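Local coordinates for protein probable M18 family aminopeptidase 1 (Thermotoga maritima, PDB 2GLF) that probably acts as a metal-dependent aminopeptidase of the M18 family, removing amino acids from the N-termini of peptides, at residues T256-A260 / T439-Y443. Numbering follows the deposited sequence.
Sequences TALRA and TYVAY
Segments 256-260 of helix 248-263 and 439-443 of helix 433-449, both α-helical, pack side by side with their N-to-C directions 50° apart (signed crossing angle -50°) and their axes 8.4 Å apart at closest approach. This spacing is possible because segment 256-260 offers small side chains: Thr256 and Ala260, one turn apart, both point toward the partner, and the CA atoms of Thr256 and Tyr440 lie just 4.6 Å from each other. Together they form a low ridge straddled by two tyrosines of segment 439-443. Tyr440, with chi1 at 157° (t), lays its ring edge along the Thr256-Arg259-Ala260 backbone, CE1 being 3.5 Å from Arg259 O and CD1 3.7 Å from Thr256 O; its OH hydrogen-bonds Ser263. Tyr443, in the m rotamer, lies against Thr256 and Ala257: its CD1 is 3.9 Å from Ala257 CB, its CE1 3.4 Å from Thr256 OG1, and its OH hydrogen-bonds the carbonyl of Met417. The side chain of Tyr443 is about 10 Å from a bound manganese ion. The methyl of Ala260 fits between the ring of Tyr440 and the CB stem of Tyr443, with Ala260 CB 4.2 Å from Tyr440 CD1 and 3.9 Å from Tyr443 CB. The p rotamer of Thr256 brings OG1 to 3.4 Å from Thr439 CG2, while that hydroxyl bonds back to Ile252 O. On the more exposed side Arg259 CB meets Tyr440 CD1 at 3.8 Å, and the Arg259 guanidinium makes a salt bridge with Glu22 and a hydrogen bond with Tyr255 OH. Ala257 and Tyr443 also rest on Val89, so the contact joins two helices on one face of the mixed β-sheet, characteristic of the α/β catalytic domain of M18 metallopeptidases.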
ATOM      1  N   THR A 256     -20.916  -4.369 -48.239  1.00 14.74           N
ATOM      2  CA  THR A 256     -19.950  -4.533 -49.321  1.00 13.81           C
ATOM      3  C   THR A 256     -20.039  -5.922 -49.945  1.00 14.26           C
ATOM      4  O   THR A 256     -19.890  -6.067 -51.154  1.00 13.53           O
ATOM      5  CB  THR A 256     -18.497  -4.289 -48.844  1.00 19.60           C
ATOM      6  OG1 THR A 256     -18.262  -4.992 -47.615  1.00 19.47           O
ATOM      7  CG2 THR A 256     -18.245  -2.803 -48.652  1.00 17.04           C
ATOM      8  N   ALA A 257     -20.283  -6.939 -49.123  1.00 14.31           N
ATOM      9  CA  ALA A 257     -20.401  -8.302 -49.626  1.00 14.62           C
ATOM     10  C   ALA A 257     -21.721  -8.468 -50.378  1.00 15.19           C
ATOM     11  O   ALA A 257     -21.778  -9.139 -51.406  1.00 15.85           O
ATOM     12  CB  ALA A 257     -20.324  -9.293 -48.480  1.00 21.07           C
ATOM     13  N   LEU A 258     -22.782  -7.858 -49.863  1.00 11.39           N
ATOM     14  CA  LEU A 258     -24.083  -7.930 -50.509  1.00 11.90           C
ATOM     15  C   LEU A 258     -23.953  -7.340 -51.912  1.00 12.15           C
ATOM     16  O   LEU A 258     -24.377  -7.945 -52.899  1.00 12.42           O
ATOM     17  CB  LEU A 258     -25.114  -7.122 -49.725  1.00 12.01           C
ATOM     18  CG  LEU A 258     -26.584  -7.540 -49.806  1.00 12.43           C
ATOM     19  CD1 LEU A 258     -27.438  -6.314 -49.576  1.00 10.65           C
ATOM     20  CD2 LEU A 258     -26.913  -8.157 -51.151  1.00 11.77           C
ATOM     21  N   ARG A 259     -23.359  -6.154 -51.998  1.00 14.69           N
ATOM     22  CA  ARG A 259     -23.182  -5.491 -53.282  1.00 15.30           C
ATOM     23  C   ARG A 259     -22.281  -6.285 -54.219  1.00 16.31           C
ATOM     24  O   ARG A 259     -22.480  -6.274 -55.433  1.00 17.01           O
ATOM     25  CB  ARG A 259     -22.628  -4.076 -53.080  1.00 13.76           C
ATOM     26  CG  ARG A 259     -23.629  -3.108 -52.445  1.00 13.03           C
ATOM     27  CD  ARG A 259     -24.815  -2.851 -53.368  1.00  9.20           C
ATOM     28  NE  ARG A 259     -24.372  -2.187 -54.583  1.00 10.78           N
ATOM     29  CZ  ARG A 259     -23.945  -0.930 -54.627  1.00  9.85           C
ATOM     30  NH1 ARG A 259     -23.918  -0.201 -53.521  1.00 11.09           N
ATOM     31  NH2 ARG A 259     -23.506  -0.418 -55.766  1.00  9.20           N
ATOM     32  N   ALA A 260     -21.293  -6.977 -53.661  1.00 25.37           N
ATOM     33  CA  ALA A 260     -20.389  -7.784 -54.469  1.00 25.09           C
ATOM     34  C   ALA A 260     -21.166  -8.979 -55.012  1.00 25.41           C
ATOM     35  O   ALA A 260     -21.125  -9.268 -56.208  1.00 25.66           O
ATOM     36  CB  ALA A 260     -19.217  -8.259 -53.630  1.00  1.76           C
ATOM     37  N   THR A 439     -13.168  -2.440 -50.474  1.00 16.35           N
ATOM     38  CA  THR A 439     -13.530  -3.711 -49.859  1.00 16.05           C
ATOM     39  C   THR A 439     -14.470  -4.403 -50.830  1.00 16.19           C
ATOM     40  O   THR A 439     -14.300  -5.583 -51.147  1.00 16.78           O
ATOM     41  CB  THR A 439     -14.235  -3.498 -48.516  1.00 12.57           C
ATOM     42  OG1 THR A 439     -13.285  -3.013 -47.561  1.00 12.26           O
ATOM     43  CG2 THR A 439     -14.842  -4.805 -48.016  1.00 12.26           C
ATOM     44  N   TYR A 440     -15.453  -3.642 -51.303  1.00 16.38           N
ATOM     45  CA  TYR A 440     -16.432  -4.120 -52.278  1.00 16.87           C
ATOM     46  C   TYR A 440     -15.726  -4.687 -53.511  1.00 16.74           C
ATOM     47  O   TYR A 440     -16.155  -5.678 -54.086  1.00 16.59           O
ATOM     48  CB  TYR A 440     -17.333  -2.960 -52.705  1.00 23.29           C
ATOM     49  CG  TYR A 440     -17.997  -3.163 -54.044  1.00 23.45           C
ATOM     50  CD1 TYR A 440     -19.016  -4.104 -54.207  1.00 23.59           C
ATOM     51  CD2 TYR A 440     -17.596  -2.422 -55.151  1.00 23.53           C
ATOM     52  CE1 TYR A 440     -19.620  -4.299 -55.445  1.00 25.25           C
ATOM     53  CE2 TYR A 440     -18.191  -2.607 -56.391  1.00 24.15           C
ATOM     54  CZ  TYR A 440     -19.199  -3.547 -56.533  1.00 24.65           C
ATOM     55  OH  TYR A 440     -19.771  -3.740 -57.770  1.00 24.81           O
ATOM     56  N   VAL A 441     -14.652  -4.027 -53.922  1.00 24.00           N
ATOM     57  CA  VAL A 441     -13.890  -4.473 -55.073  1.00 23.32           C
ATOM     58  C   VAL A 441     -13.194  -5.787 -54.744  1.00 23.36           C
ATOM     59  O   VAL A 441     -13.266  -6.744 -55.513  1.00 23.85           O
ATOM     60  CB  VAL A 441     -12.836  -3.435 -55.473  1.00 11.65           C
ATOM     61  CG1 VAL A 441     -12.029  -3.946 -56.652  1.00 10.47           C
ATOM     62  CG2 VAL A 441     -13.513  -2.122 -55.819  1.00 11.85           C
ATOM     63  N   ALA A 442     -12.525  -5.831 -53.593  1.00 13.68           N
ATOM     64  CA  ALA A 442     -11.819  -7.031 -53.157  1.00 13.68           C
ATOM     65  C   ALA A 442     -12.769  -8.227 -53.059  1.00 13.68           C
ATOM     66  O   ALA A 442     -12.488  -9.296 -53.601  1.00 13.68           O
ATOM     67  CB  ALA A 442     -11.147  -6.777 -51.813  1.00 11.08           C
ATOM     68  N   TYR A 443     -13.895  -8.040 -52.378  1.00 12.83           N
ATOM     69  CA  TYR A 443     -14.884  -9.105 -52.210  1.00 14.19           C
ATOM     70  C   TYR A 443     -15.443  -9.648 -53.523  1.00 14.83           C
ATOM     71  O   TYR A 443     -15.656 -10.851 -53.664  1.00 13.51           O
ATOM     72  CB  TYR A 443     -16.051  -8.611 -51.354  1.00 17.18           C
ATOM     73  CG  TYR A 443     -15.740  -8.492 -49.881  1.00 18.61           C
ATOM     74  CD1 TYR A 443     -16.671  -7.937 -49.006  1.00 19.72           C
ATOM     75  CD2 TYR A 443     -14.521  -8.933 -49.358  1.00 17.42           C
ATOM     76  CE1 TYR A 443     -16.400  -7.823 -47.643  1.00 21.29           C
ATOM     77  CE2 TYR A 443     -14.240  -8.822 -48.000  1.00 19.61           C
ATOM     78  CZ  TYR A 443     -15.187  -8.265 -47.148  1.00 20.37           C
ATOM     79  OH  TYR A 443     -14.930  -8.144 -45.802  1.00 17.54           O
TER